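Local coordinates for small S protein (Podospora anserina, PDB 2WVQ), which forms the prion behind the [het-s] trait and, on meeting het-S from incompatible cells, triggers a lethal reaction that prevents viable heterokaryons, at residues 169-172 with 173-177; 42-45 with 46-50; 188-191 with 192-195; 160-163 with 164-168. The protein carries 2 engineered substitutions. All blocks are in the same frame, centred on the assembly; numbering follows the deposited sequence.

In the fold
All four contacts are local, within the mostly helical globular domain (HeLo family). Contacts 1 and 4 share helix 157-176: contact 4 takes its first half and contact 1 its last turns, their centres about 13 Å apart, and both touch the second subunit. Contact 2, on helix 42-62, is the most buried and packs directly on contact 4 through L49 against L160, I163 and V164. Contact 3, about 17 Å from the chain's centre, is a more exposed helix end. The chemistry follows position. Aliphatic pairs dominate inward in contact 4; contact 1 mixes buried F170, V171 and L174 with charge networks; contact 2 buries a water-linked polar chain; contact 3 has weak backbone bonds, and E191 reaches two outside arginines.

Contact 1: 169-172 with 173-177; sequences RFVD and ELEKA
The chi1 of -180° turns CG1 of V171 anti to its own backbone N, while E175 sets CG anti to its carbonyl carbon (chi1 -73°) and then runs extended, so that E175 OE1 comes to rest 3.4 Å from V171 CG1. The two side chains meet at a slant, a methyl branch against a carboxylate oxygen. The charge pairs with R55 of helix 42-62, which makes salt bridges with E175 OE1 and D172 OD2. The second oxygen of D172 looks back along the chain: R169 NH1 donates to D172 OD1 over 3.1 Å, lying on the syn side of the carboxylate, with the oxygen in the guanidinium plane. R169 NH2 also reaches the carbonyl of G210. R169-D172 and V171-E175 keep the i to i+3 and i to i+4 spacing of an alpha-helix, here the last turns of helix 157-176, where E175 N binds V171 O at 2.9 Å. On another side, E173 lies alongside F170. E173 OE2 stands at the ring's edge, 3.6 Å from F170 CD2, with carboxylate and ring planes only 26° apart; the edge carries the slightly positive C-H groups, a suitable neighbour for an anion. E173 OE1 forms a salt bridge with R104 of the second subunit, which also packs on F170. L174, a buried leucine, brings CD2 to 4.5 Å from V171 CG2 and presses on L56 and I87.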
ATOM      1  N   ARG A 169       8.056   5.873  -6.888  1.00 35.28           N
ATOM      2  CA  ARG A 169       6.927   6.241  -7.736  1.00 35.63           C
ATOM      3  C   ARG A 169       6.221   7.521  -7.278  1.00 34.79           C
ATOM      4  O   ARG A 169       5.840   8.348  -8.099  1.00 34.94           O
ATOM      5  CB  ARG A 169       5.919   5.080  -7.916  1.00 36.84           C
ATOM      6  CG  ARG A 169       6.496   3.793  -8.554  1.00 40.14           C
ATOM      7  CD  ARG A 169       7.655   4.063  -9.517  1.00 45.36           C
ATOM      8  NE  ARG A 169       8.752   3.126  -9.256  1.00 50.43           N
ATOM      9  CZ  ARG A 169      10.049   3.370  -9.450  1.00 51.08           C
ATOM     10  NH1 ARG A 169      10.465   4.551  -9.902  1.00 48.97           N
ATOM     11  NH2 ARG A 169      10.939   2.416  -9.170  1.00 51.78           N
ATOM     12  N   PHE A 170       6.077   7.708  -5.973  1.00 34.88           N
ATOM     13  CA  PHE A 170       5.463   8.919  -5.470  1.00 34.78           C
ATOM     14  C   PHE A 170       6.328  10.167  -5.746  1.00 35.48           C
ATOM     15  O   PHE A 170       5.773  11.217  -6.035  1.00 35.75           O
ATOM     16  CB  PHE A 170       5.118   8.811  -3.985  1.00 33.80           C
ATOM     17  CG  PHE A 170       3.877   7.983  -3.681  1.00 33.48           C
ATOM     18  CD1 PHE A 170       3.899   7.022  -2.654  1.00 33.63           C
ATOM     19  CD2 PHE A 170       2.685   8.166  -4.376  1.00 32.72           C
ATOM     20  CE1 PHE A 170       2.756   6.282  -2.333  1.00 28.19           C
ATOM     21  CE2 PHE A 170       1.550   7.419  -4.065  1.00 31.89           C
ATOM     22  CZ  PHE A 170       1.589   6.472  -3.044  1.00 29.79           C
ATOM     23  N   VAL A 171       7.658  10.037  -5.657  1.00 35.71           N
ATOM     24  CA  VAL A 171       8.586  11.142  -5.918  1.00 35.94           C
ATOM     25  C   VAL A 171       8.662  11.402  -7.436  1.00 36.67           C
ATOM     26  O   VAL A 171       8.864  12.552  -7.841  1.00 36.14           O
ATOM     27  CB  VAL A 171       9.991  10.992  -5.200  1.00 36.44           C
ATOM     28  CG1 VAL A 171      10.919  12.185  -5.502  1.00 35.75           C
ATOM     29  CG2 VAL A 171       9.854  10.875  -3.698  1.00 34.04           C
ATOM     30  N   ASP A 172       8.449  10.367  -8.266  1.00 36.65           N
ATOM     31  CA  ASP A 172       8.228  10.547  -9.720  1.00 37.54           C
ATOM     32  C   ASP A 172       7.043  11.477  -9.969  1.00 38.16           C
ATOM     33  O   ASP A 172       7.148  12.419 -10.769  1.00 39.07           O
ATOM     34  CB  ASP A 172       7.943   9.226 -10.462  1.00 37.86           C
ATOM     35  CG  ASP A 172       9.159   8.305 -10.565  1.00 39.86           C
ATOM     36  OD1 ASP A 172       8.982   7.122 -10.957  1.00 40.33           O
ATOM     37  OD2 ASP A 172      10.283   8.750 -10.248  1.00 43.97           O
ATOM     38  N   GLU A 173       5.915  11.190  -9.314  1.00 38.48           N
ATOM     39  CA  GLU A 173       4.690  12.001  -9.405  1.00 38.99           C
ATOM     40  C   GLU A 173       4.910  13.460  -8.949  1.00 39.12           C
ATOM     41  O   GLU A 173       4.459  14.406  -9.621  1.00 39.84           O
ATOM     42  CB  GLU A 173       3.568  11.357  -8.582  1.00 38.86           C
ATOM     43  CG  GLU A 173       2.618  10.456  -9.359  1.00 40.60           C
ATOM     44  CD  GLU A 173       1.351  10.112  -8.562  1.00 40.64           C
ATOM     45  OE1 GLU A 173       0.249  10.606  -8.917  1.00 40.66           O
ATOM     46  OE2 GLU A 173       1.454   9.339  -7.577  1.00 42.98           O
ATOM     47  N   LEU A 174       5.606  13.625  -7.824  1.00 39.10           N
ATOM     48  CA  LEU A 174       5.977  14.932  -7.235  1.00 39.32           C
ATOM     49  C   LEU A 174       6.864  15.764  -8.141  1.00 39.84           C
ATOM     50  O   LEU A 174       6.659  16.981  -8.282  1.00 40.27           O
ATOM     51  CB  LEU A 174       6.717  14.717  -5.915  1.00 38.32           C
ATOM     52  CG  LEU A 174       6.193  15.025  -4.516  1.00 40.07           C
ATOM     53  CD1 LEU A 174       4.700  15.264  -4.416  1.00 40.03           C
ATOM     54  CD2 LEU A 174       6.675  14.008  -3.489  1.00 37.93           C
ATOM     55  N   GLU A 175       7.872  15.117  -8.718  1.00 39.86           N
ATOM     56  CA  GLU A 175       8.778  15.766  -9.663  1.00 39.82           C
ATOM     57  C   GLU A 175       8.088  16.142 -10.988  1.00 40.56           C
ATOM     58  O   GLU A 175       8.480  17.100 -11.635  1.00 40.50           O
ATOM     59  CB  GLU A 175      10.021  14.896  -9.914  1.00 39.10           C
ATOM     60  CG  GLU A 175      11.034  14.852  -8.763  1.00 38.46           C
ATOM     61  CD  GLU A 175      12.099  13.764  -8.963  1.00 39.31           C
ATOM     62  OE1 GLU A 175      12.804  13.388  -7.997  1.00 34.72           O
ATOM     63  OE2 GLU A 175      12.223  13.273 -10.097  1.00 40.06           O
ATOM     64  N   LYS A 176       7.069  15.374 -11.387  1.00 41.39           N
ATOM     65  CA  LYS A 176       6.281  15.644 -12.592  1.00 41.44           C
ATOM     66  C   LYS A 176       5.435  16.930 -12.450  1.00 41.26           C
ATOM     67  O   LYS A 176       5.197  17.630 -13.433  1.00 40.63           O
ATOM     68  CB  LYS A 176       5.371  14.435 -12.922  1.00 41.97           C
ATOM     69  CG  LYS A 176       5.141  14.130 -14.418  1.00 43.18           C
ATOM     70  CD  LYS A 176       3.967  14.952 -15.015  1.00 44.71           C
ATOM     71  CE  LYS A 176       3.936  14.931 -16.534  1.00 44.47           C
ATOM     72  NZ  LYS A 176       3.711  13.554 -17.092  1.00 46.67           N
ATOM     73  N   ALA A 177       4.968  17.226 -11.236  1.00 40.53           N
ATOM     74  CA  ALA A 177       4.046  18.345 -11.026  1.00 40.40           C
ATOM     75  C   ALA A 177       4.734  19.720 -10.903  1.00 40.34           C
ATOM     76  O   ALA A 177       4.061  20.751 -10.808  1.00 39.50           O
ATOM     77  CB  ALA A 177       3.148  18.072  -9.813  1.00 40.22           C
TER

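Contact 2: 42-45 with 46-50; sequences YERC and QLRLD
A water molecule joins Y42 to Q46, 2.6 Å from Y42 OH and donating to Q46 OE1 over the same length; it lies in the plane of the tyrosine ring, at its edge. The two side chains run side by side, ring and amide planes 77° apart, with Y42 CE1 3.9 Å from Q46 CB. A bend at chi2 (62°) turns the glutamine amide so that its other end, NE2, donates to D50 OD2 over 2.7 Å, arriving from above the carboxylate plane. The bond to D50 favours this flip of the amide, and the water then donates to OE1, so both ends of a buried glutamine are used. D50 is in turn engaged by H130 at OD1 and, weakly, by N134 at OD2.

On another side of the helix R44 and R48 lie alongside each other, guanidinium planes 33° apart. R44 NH2 sits over one face of the R48 guanidinium, 3.6 Å from R48 NE, and R48 CD lies over a face of the R44 group. Meeting over their faces, the two groups leave the N-H edge of R48 to acceptors: NH1 donates to the carbonyl of G209 and weakly to that of A207, which probably eases the closeness of like charges. The backbone follows the i to i+4 pattern, with Q46 N bound to Y42 O at 2.9 Å.

These are the first turns of helix 42-62 in the HeLo domain. L47 packs on helix 124-140, C45 and L49 on helix 157-176 and strand 32-34, while Y42 stacks on F117.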
ATOM      1  N   TYR A  42      21.176  -6.793   4.747  1.00 29.19           N
ATOM      2  CA  TYR A  42      20.873  -5.684   5.612  1.00 29.36           C
ATOM      3  C   TYR A  42      21.447  -4.368   5.059  1.00 28.42           C
ATOM      4  O   TYR A  42      20.703  -3.423   4.851  1.00 26.53           O
ATOM      5  CB  TYR A  42      21.400  -5.896   7.029  1.00 29.43           C
ATOM      6  CG  TYR A  42      21.483  -4.597   7.831  1.00 29.65           C
ATOM      7  CD1 TYR A  42      20.351  -3.772   8.001  1.00 28.59           C
ATOM      8  CD2 TYR A  42      22.671  -4.211   8.426  1.00 28.87           C
ATOM      9  CE1 TYR A  42      20.428  -2.594   8.738  1.00 31.39           C
ATOM     10  CE2 TYR A  42      22.761  -3.056   9.162  1.00 31.21           C
ATOM     11  CZ  TYR A  42      21.641  -2.244   9.311  1.00 30.73           C
ATOM     12  OH  TYR A  42      21.764  -1.098  10.056  1.00 30.29           O
ATOM     13  N   GLU A  43      22.755  -4.348   4.815  1.00 28.89           N
ATOM     14  CA  GLU A  43      23.470  -3.124   4.479  1.00 29.47           C
ATOM     15  C   GLU A  43      22.874  -2.515   3.226  1.00 29.77           C
ATOM     16  O   GLU A  43      22.524  -1.335   3.228  1.00 29.67           O
ATOM     17  CB  GLU A  43      24.957  -3.412   4.294  1.00 30.22           C
ATOM     18  CG  GLU A  43      25.827  -2.178   4.185  1.00 29.20           C
ATOM     19  CD  GLU A  43      27.278  -2.527   3.930  1.00 29.27           C
ATOM     20  OE1 GLU A  43      27.863  -3.309   4.708  1.00 29.46           O
ATOM     21  OE2 GLU A  43      27.837  -2.010   2.941  1.00 28.70           O
ATOM     22  N   ARG A  44      22.728  -3.314   2.170  1.00 30.56           N
ATOM     23  CA  ARG A  44      22.154  -2.813   0.915  1.00 31.85           C
ATOM     24  C   ARG A  44      20.721  -2.300   1.076  1.00 31.09           C
ATOM     25  O   ARG A  44      20.393  -1.241   0.562  1.00 29.86           O
ATOM     26  CB  ARG A  44      22.244  -3.862  -0.199  1.00 32.17           C
ATOM     27  CG  ARG A  44      21.713  -3.435  -1.571  1.00 33.50           C
ATOM     28  CD  ARG A  44      21.380  -4.706  -2.413  1.00 35.35           C
ATOM     29  NE  ARG A  44      20.006  -4.710  -2.945  1.00 43.00           N
ATOM     30  CZ  ARG A  44      19.559  -3.934  -3.947  1.00 48.12           C
ATOM     31  NH1 ARG A  44      20.366  -3.051  -4.570  1.00 47.88           N
ATOM     32  NH2 ARG A  44      18.278  -4.031  -4.327  1.00 48.22           N
ATOM     33  N   CYS A  45      19.862  -3.054   1.777  1.00 31.40           N
ATOM     34  CA  CYS A  45      18.466  -2.645   1.982  1.00 30.46           C
ATOM     35  C   CYS A  45      18.342  -1.329   2.788  1.00 29.84           C
ATOM     36  O   CYS A  45      17.460  -0.504   2.519  1.00 29.11           O
ATOM     37  CB  CYS A  45      17.679  -3.784   2.649  1.00 31.61           C
ATOM     38  SG  CYS A  45      17.356  -5.133   1.477  1.00 34.79           S
ATOM     39  N   GLN A  46      19.203  -1.161   3.789  1.00 28.92           N
ATOM     40  CA  GLN A  46      19.262   0.080   4.557  1.00 28.82           C
ATOM     41  C   GLN A  46      19.681   1.257   3.659  1.00 27.76           C
ATOM     42  O   GLN A  46      19.007   2.283   3.677  1.00 26.51           O
ATOM     43  CB  GLN A  46      20.193  -0.047   5.766  1.00 28.75           C
ATOM     44  CG  GLN A  46      20.331   1.238   6.607  1.00 31.10           C
ATOM     45  CD  GLN A  46      19.019   1.677   7.223  1.00 35.20           C
ATOM     46  OE1 GLN A  46      18.472   0.983   8.071  1.00 38.24           O
ATOM     47  NE2 GLN A  46      18.496   2.831   6.784  1.00 32.28           N
ATOM     48  N   LEU A  47      20.724   1.081   2.847  1.00 27.64           N
ATOM     49  CA  LEU A  47      21.123   2.123   1.876  1.00 28.74           C
ATOM     50  C   LEU A  47      20.011   2.474   0.857  1.00 29.69           C
ATOM     51  O   LEU A  47      19.892   3.639   0.477  1.00 29.27           O
ATOM     52  CB  LEU A  47      22.459   1.783   1.181  1.00 28.48           C
ATOM     53  CG  LEU A  47      23.720   1.756   2.079  1.00 29.14           C
ATOM     54  CD1 LEU A  47      24.915   1.167   1.385  1.00 30.39           C
ATOM     55  CD2 LEU A  47      24.070   3.125   2.660  1.00 29.12           C
ATOM     56  N   ARG A  48      19.232   1.477   0.399  1.00 30.05           N
ATOM     57  CA  ARG A  48      18.084   1.697  -0.502  1.00 31.20           C
ATOM     58  C   ARG A  48      17.023   2.604   0.156  1.00 31.61           C
ATOM     59  O   ARG A  48      16.489   3.521  -0.492  1.00 31.61           O
ATOM     60  CB  ARG A  48      17.399   0.382  -0.914  1.00 31.90           C
ATOM     61  CG  ARG A  48      18.232  -0.672  -1.549  1.00 34.86           C
ATOM     62  CD  ARG A  48      18.250  -0.568  -3.069  1.00 39.60           C
ATOM     63  NE  ARG A  48      16.941  -0.786  -3.693  1.00 41.15           N
ATOM     64  CZ  ARG A  48      16.708  -0.641  -5.002  1.00 41.57           C
ATOM     65  NH1 ARG A  48      17.699  -0.274  -5.820  1.00 39.20           N
ATOM     66  NH2 ARG A  48      15.491  -0.862  -5.499  1.00 39.38           N
ATOM     67  N   LEU A  49      16.730   2.349   1.433  1.00 30.58           N
ATOM     68  CA  LEU A  49      15.890   3.231   2.262  1.00 31.02           C
ATOM     69  C   LEU A  49      16.449   4.676   2.442  1.00 29.83           C
ATOM     70  O   LEU A  49      15.695   5.662   2.333  1.00 28.22           O
ATOM     71  CB  LEU A  49      15.660   2.593   3.635  1.00 30.91           C
ATOM     72  CG  LEU A  49      14.311   2.186   4.258  1.00 35.11           C
ATOM     73  CD1 LEU A  49      13.102   1.908   3.307  1.00 32.00           C
ATOM     74  CD2 LEU A  49      14.523   1.037   5.239  1.00 32.01           C
ATOM     75  N   ASP A  50      17.745   4.794   2.731  1.00 29.05           N
ATOM     76  CA  ASP A  50      18.392   6.110   2.907  1.00 29.10           C
ATOM     77  C   ASP A  50      18.344   6.910   1.603  1.00 28.73           C
ATOM     78  O   ASP A  50      18.204   8.130   1.631  1.00 28.38           O
ATOM     79  CB  ASP A  50      19.863   5.982   3.358  1.00 29.34           C
ATOM     80  CG  ASP A  50      20.048   5.188   4.685  1.00 30.02           C
ATOM     81  OD1 ASP A  50      21.167   4.664   4.875  1.00 30.75           O
ATOM     82  OD2 ASP A  50      19.134   5.107   5.547  1.00 31.13           O
TER
HETATM   83  O   HOH W   1      19.552   0.195  10.293  1.00 40.07           O

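Contact 3: 188-191 with 192-195; sequences AEIE and IEEV
I190 and E193 lie side by side and point the same way where the last turn of helix 181-191, in the HeLo domain, gives way to the loop leading to helix 198-207. E193 OE1 lies beside the isoleucine, 4.1 Å from I190 CG1. Both residues are exposed, a natural place for the charged glutamate, while the isoleucine offers it an aliphatic flank. I192 is turned differently: it packs its branched side chain against L201 and L204 of helix 198-207 and A219 of helix 213-224, and its CG2 rests 3.4 Å from E189 O. E191, extended beyond CG, carries its carboxylate to two arginines, and its oxygens form separate salt bridges, OE2 with R140 and OE1 with R58; a long acidic side chain is well suited to span the pair.

The backbone bonds show the helix giving out. I192 N is shared between A188 O and E189 O, both at 3.3 Å and both weak, so the i to i+4 pattern is mixed with an i to i+3 one. E193 N then makes a straight but long, weak bond to I190 O (3.4 Å, 164°). K222 NZ takes up the carbonyl of I192. By a chi1 of 57°, E193 places CG between its own backbone N and carbonyl carbon, and this brings E193 CG to a tight 3.0 Å from I190 O.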
ATOM      1  N   ALA A 188      21.810  16.716  -6.755  1.00 36.59           N
ATOM      2  CA  ALA A 188      22.395  15.372  -6.660  1.00 37.74           C
ATOM      3  C   ALA A 188      23.901  15.433  -6.936  1.00 39.84           C
ATOM      4  O   ALA A 188      24.664  14.613  -6.432  1.00 40.94           O
ATOM      5  CB  ALA A 188      21.720  14.438  -7.642  1.00 36.81           C
ATOM      6  N   GLU A 189      24.331  16.415  -7.740  1.00 40.65           N
ATOM      7  CA  GLU A 189      25.758  16.602  -8.041  1.00 41.39           C
ATOM      8  C   GLU A 189      26.468  17.128  -6.790  1.00 41.36           C
ATOM      9  O   GLU A 189      27.534  16.626  -6.415  1.00 41.00           O
ATOM     10  CB  GLU A 189      25.951  17.549  -9.222  1.00 40.84           C
ATOM     11  CG  GLU A 189      25.668  16.912 -10.589  1.00 42.89           C
ATOM     12  CD  GLU A 189      25.762  17.904 -11.754  1.00 43.10           C
ATOM     13  OE1 GLU A 189      26.148  19.090 -11.545  1.00 44.78           O
ATOM     14  OE2 GLU A 189      25.457  17.487 -12.904  1.00 47.13           O
ATOM     15  N   ILE A 190      25.845  18.114  -6.138  1.00 41.41           N
ATOM     16  CA  ILE A 190      26.315  18.657  -4.858  1.00 41.45           C
ATOM     17  C   ILE A 190      26.343  17.599  -3.717  1.00 41.73           C
ATOM     18  O   ILE A 190      27.251  17.609  -2.878  1.00 41.11           O
ATOM     19  CB  ILE A 190      25.469  19.903  -4.446  1.00 41.76           C
ATOM     20  CG1 ILE A 190      25.655  21.044  -5.456  1.00 40.77           C
ATOM     21  CG2 ILE A 190      25.792  20.338  -3.006  1.00 42.49           C
ATOM     22  CD1 ILE A 190      24.608  22.158  -5.359  1.00 41.42           C
ATOM     23  N   GLU A 191      25.360  16.696  -3.690  1.00 41.76           N
ATOM     24  CA  GLU A 191      25.300  15.652  -2.655  1.00 42.94           C
ATOM     25  C   GLU A 191      26.506  14.734  -2.744  1.00 44.17           C
ATOM     26  O   GLU A 191      27.052  14.275  -1.731  1.00 44.63           O
ATOM     27  CB  GLU A 191      24.037  14.810  -2.809  1.00 42.23           C
ATOM     28  CG  GLU A 191      22.762  15.586  -2.623  1.00 42.17           C
ATOM     29  CD  GLU A 191      21.535  14.761  -2.927  1.00 42.78           C
ATOM     30  OE1 GLU A 191      21.666  13.570  -3.298  1.00 42.91           O
ATOM     31  OE2 GLU A 191      20.437  15.314  -2.782  1.00 43.11           O
ATOM     32  N   ILE A 192      26.919  14.509  -3.986  1.00 45.09           N
ATOM     33  CA  ILE A 192      27.939  13.544  -4.346  1.00 46.55           C
ATOM     34  C   ILE A 192      29.372  14.146  -4.459  1.00 46.59           C
ATOM     35  O   ILE A 192      30.327  13.427  -4.737  1.00 46.67           O
ATOM     36  CB  ILE A 192      27.475  12.805  -5.653  1.00 46.51           C
ATOM     37  CG1 ILE A 192      27.520  11.291  -5.460  1.00 47.97           C
ATOM     38  CG2 ILE A 192      28.209  13.313  -6.917  1.00 47.04           C
ATOM     39  CD1 ILE A 192      26.292  10.607  -5.987  1.00 51.38           C
ATOM     40  N   GLU A 193      29.530  15.446  -4.225  1.00 47.17           N
ATOM     41  CA  GLU A 193      30.860  16.051  -4.351  1.00 48.08           C
ATOM     42  C   GLU A 193      31.859  15.711  -3.239  1.00 48.33           C
ATOM     43  O   GLU A 193      33.068  15.794  -3.447  1.00 48.36           O
ATOM     44  CB  GLU A 193      30.815  17.562  -4.660  1.00 48.03           C
ATOM     45  CG  GLU A 193      30.069  18.451  -3.682  1.00 48.83           C
ATOM     46  CD  GLU A 193      30.414  19.916  -3.885  1.00 49.00           C
ATOM     47  OE1 GLU A 193      29.619  20.652  -4.507  1.00 49.92           O
ATOM     48  OE2 GLU A 193      31.508  20.324  -3.439  1.00 50.96           O
ATOM     49  N   GLU A 194      31.372  15.297  -2.072  1.00 48.81           N
ATOM     50  CA  GLU A 194      32.282  14.966  -0.969  1.00 48.87           C
ATOM     51  C   GLU A 194      32.779  13.518  -1.022  1.00 49.20           C
ATOM     52  O   GLU A 194      33.774  13.154  -0.377  1.00 49.45           O
ATOM     53  CB  GLU A 194      31.619  15.271   0.367  1.00 48.67           C
ATOM     54  CG  GLU A 194      32.585  15.498   1.497  1.00 49.37           C
ATOM     55  CD  GLU A 194      32.267  16.751   2.278  1.00 50.33           C
ATOM     56  OE1 GLU A 194      31.174  17.326   2.066  1.00 50.89           O
ATOM     57  OE2 GLU A 194      33.115  17.165   3.099  1.00 49.85           O
ATOM     58  N   VAL A 195      32.096  12.693  -1.804  1.00 49.51           N
ATOM     59  CA  VAL A 195      32.456  11.284  -1.897  1.00 49.85           C
ATOM     60  C   VAL A 195      33.440  11.074  -3.056  1.00 49.93           C
ATOM     61  O   VAL A 195      33.078  11.164  -4.233  1.00 49.70           O
ATOM     62  CB  VAL A 195      31.188  10.349  -1.884  1.00 49.73           C
ATOM     63  CG1 VAL A 195      30.205  10.710  -2.967  1.00 51.19           C
ATOM     64  CG2 VAL A 195      31.561   8.886  -1.965  1.00 50.00           C
TER

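Contact 4: 160-163 with 164-168; sequences LEKI and VDQVA
Helix 157-176 crosses the HeLo domain with an amphipathic pattern, and its first half shows the i to i+4 pairing that follows: L160 with V164 and I163 with V167 line up on the inner sides, E161 with D165 and K162 with Q166 on the others. L160 CD1 meets V164 CG2 at 3.8 Å and I163 CG2 meets V167 CG2 at 4.1 Å, each pair lying alongside and pointing the same way. A chi1 of 159° in V164 and 172° in V167 sets CG1 anti to the backbone N and CG2 beside it, back toward the preceding turn. Aliphatic side chains suit these buried positions, whose neighbours on other helices are largely apolar.

The acidic pair is close: E161, bent at chi2, turns OE2 to within 3.6 Å of D165 OD2, the carboxylate planes 48° apart. Like charges at this distance would tend to raise the affinity for a proton of one of them. D165 N binds E161 O at 2.8 Å. K162 and Q166 run side by side, K162 CG 3.9 Å from Q166 OE1, which accepts a hydrogen bond from K162 of the second subunit; a lysine and an amide suit this partly exposed dimer face.

Inward, L160, I163 and V164 pack on L49 of helix 42-62; I163 packs on F95 and A98, and V167 on L94, of helix 79-108. L154 of strand 152-154 touches L160 and I163.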
ATOM      1  N   LEU A 160       9.876  -3.947   2.744  1.00 36.46           N
ATOM      2  CA  LEU A 160      10.923  -2.960   2.418  1.00 36.70           C
ATOM      3  C   LEU A 160      10.800  -2.537   0.967  1.00 37.03           C
ATOM      4  O   LEU A 160      10.804  -1.346   0.662  1.00 36.20           O
ATOM      5  CB  LEU A 160      12.312  -3.560   2.663  1.00 36.90           C
ATOM      6  CG  LEU A 160      13.687  -2.876   2.426  1.00 36.79           C
ATOM      7  CD1 LEU A 160      13.972  -2.394   1.024  1.00 34.61           C
ATOM      8  CD2 LEU A 160      13.963  -1.800   3.435  1.00 34.86           C
ATOM      9  N   GLU A 161      10.692  -3.525   0.080  1.00 37.74           N
ATOM     10  CA  GLU A 161      10.479  -3.272  -1.348  1.00 39.03           C
ATOM     11  C   GLU A 161       9.233  -2.439  -1.593  1.00 39.34           C
ATOM     12  O   GLU A 161       9.276  -1.494  -2.387  1.00 39.81           O
ATOM     13  CB  GLU A 161      10.396  -4.574  -2.155  1.00 39.34           C
ATOM     14  CG  GLU A 161      11.719  -5.340  -2.282  1.00 42.55           C
ATOM     15  CD  GLU A 161      12.896  -4.494  -2.796  1.00 46.67           C
ATOM     16  OE1 GLU A 161      14.057  -4.860  -2.480  1.00 48.83           O
ATOM     17  OE2 GLU A 161      12.680  -3.476  -3.506  1.00 48.93           O
ATOM     18  N   LYS A 162       8.138  -2.771  -0.905  1.00 38.84           N
ATOM     19  CA  LYS A 162       6.901  -1.987  -1.016  1.00 39.00           C
ATOM     20  C   LYS A 162       7.126  -0.516  -0.665  1.00 38.36           C
ATOM     21  O   LYS A 162       6.643   0.332  -1.374  1.00 38.97           O
ATOM     22  CB  LYS A 162       5.783  -2.580  -0.170  1.00 39.00           C
ATOM     23  CG  LYS A 162       4.421  -1.946  -0.383  1.00 39.28           C
ATOM     24  CD  LYS A 162       3.319  -3.049  -0.317  1.00 38.97           C
ATOM     25  CE  LYS A 162       2.655  -3.132   1.063  1.00 40.22           C
ATOM     26  NZ  LYS A 162       2.288  -4.539   1.512  1.00 36.96           N
ATOM     27  N   ILE A 163       7.845  -0.226   0.419  1.00 37.99           N
ATOM     28  CA  ILE A 163       8.175   1.166   0.774  1.00 38.10           C
ATOM     29  C   ILE A 163       9.070   1.832  -0.274  1.00 37.78           C
ATOM     30  O   ILE A 163       8.777   2.935  -0.722  1.00 38.66           O
ATOM     31  CB  ILE A 163       8.846   1.298   2.168  1.00 37.84           C
ATOM     32  CG1 ILE A 163       7.851   0.909   3.267  1.00 37.92           C
ATOM     33  CG2 ILE A 163       9.432   2.765   2.365  1.00 38.58           C
ATOM     34  CD1 ILE A 163       8.340   1.146   4.637  1.00 36.73           C
ATOM     35  N   VAL A 164      10.167   1.166  -0.625  1.00 36.91           N
ATOM     36  CA  VAL A 164      11.165   1.749  -1.499  1.00 36.46           C
ATOM     37  C   VAL A 164      10.576   2.052  -2.871  1.00 36.69           C
ATOM     38  O   VAL A 164      10.713   3.193  -3.361  1.00 37.79           O
ATOM     39  CB  VAL A 164      12.453   0.862  -1.587  1.00 36.07           C
ATOM     40  CG1 VAL A 164      13.235   1.182  -2.815  1.00 34.11           C
ATOM     41  CG2 VAL A 164      13.321   1.055  -0.311  1.00 34.10           C
ATOM     42  N   ASP A 165       9.897   1.060  -3.450  1.00 35.21           N
ATOM     43  CA  ASP A 165       9.263   1.136  -4.758  1.00 35.68           C
ATOM     44  C   ASP A 165       8.125   2.147  -4.842  1.00 35.04           C
ATOM     45  O   ASP A 165       8.048   2.922  -5.796  1.00 34.57           O
ATOM     46  CB  ASP A 165       8.740  -0.250  -5.218  1.00 36.63           C
ATOM     47  CG  ASP A 165       9.868  -1.277  -5.456  1.00 40.58           C
ATOM     48  OD1 ASP A 165       9.549  -2.464  -5.734  1.00 42.54           O
ATOM     49  OD2 ASP A 165      11.070  -0.910  -5.360  1.00 45.49           O
ATOM     50  N   GLN A 166       7.226   2.133  -3.865  1.00 35.02           N
ATOM     51  CA  GLN A 166       6.151   3.123  -3.824  1.00 35.22           C
ATOM     52  C   GLN A 166       6.654   4.553  -3.550  1.00 35.49           C
ATOM     53  O   GLN A 166       6.120   5.501  -4.126  1.00 36.17           O
ATOM     54  CB  GLN A 166       5.081   2.717  -2.821  1.00 35.34           C
ATOM     55  CG  GLN A 166       4.315   1.461  -3.239  1.00 36.88           C
ATOM     56  CD  GLN A 166       2.838   1.548  -2.924  1.00 42.60           C
ATOM     57  OE1 GLN A 166       2.260   0.610  -2.359  1.00 45.01           O
ATOM     58  NE2 GLN A 166       2.198   2.663  -3.319  1.00 44.16           N
ATOM     59  N   VAL A 167       7.663   4.717  -2.691  1.00 35.24           N
ATOM     60  CA  VAL A 167       8.236   6.079  -2.460  1.00 35.59           C
ATOM     61  C   VAL A 167       8.863   6.636  -3.740  1.00 35.06           C
ATOM     62  O   VAL A 167       8.651   7.807  -4.043  1.00 36.83           O
ATOM     63  CB  VAL A 167       9.144   6.219  -1.176  1.00 34.67           C
ATOM     64  CG1 VAL A 167       9.862   7.604  -1.097  1.00 35.40           C
ATOM     65  CG2 VAL A 167       8.301   6.032   0.135  1.00 34.10           C
ATOM     66  N   ALA A 168       9.569   5.799  -4.503  1.00 34.04           N
ATOM     67  CA  ALA A 168      10.192   6.186  -5.778  1.00 34.73           C
ATOM     68  C   ALA A 168       9.140   6.647  -6.772  1.00 35.02           C
ATOM     69  O   ALA A 168       9.293   7.703  -7.396  1.00 34.28           O
ATOM     70  CB  ALA A 168      11.039   5.026  -6.381  1.00 34.31           C
TER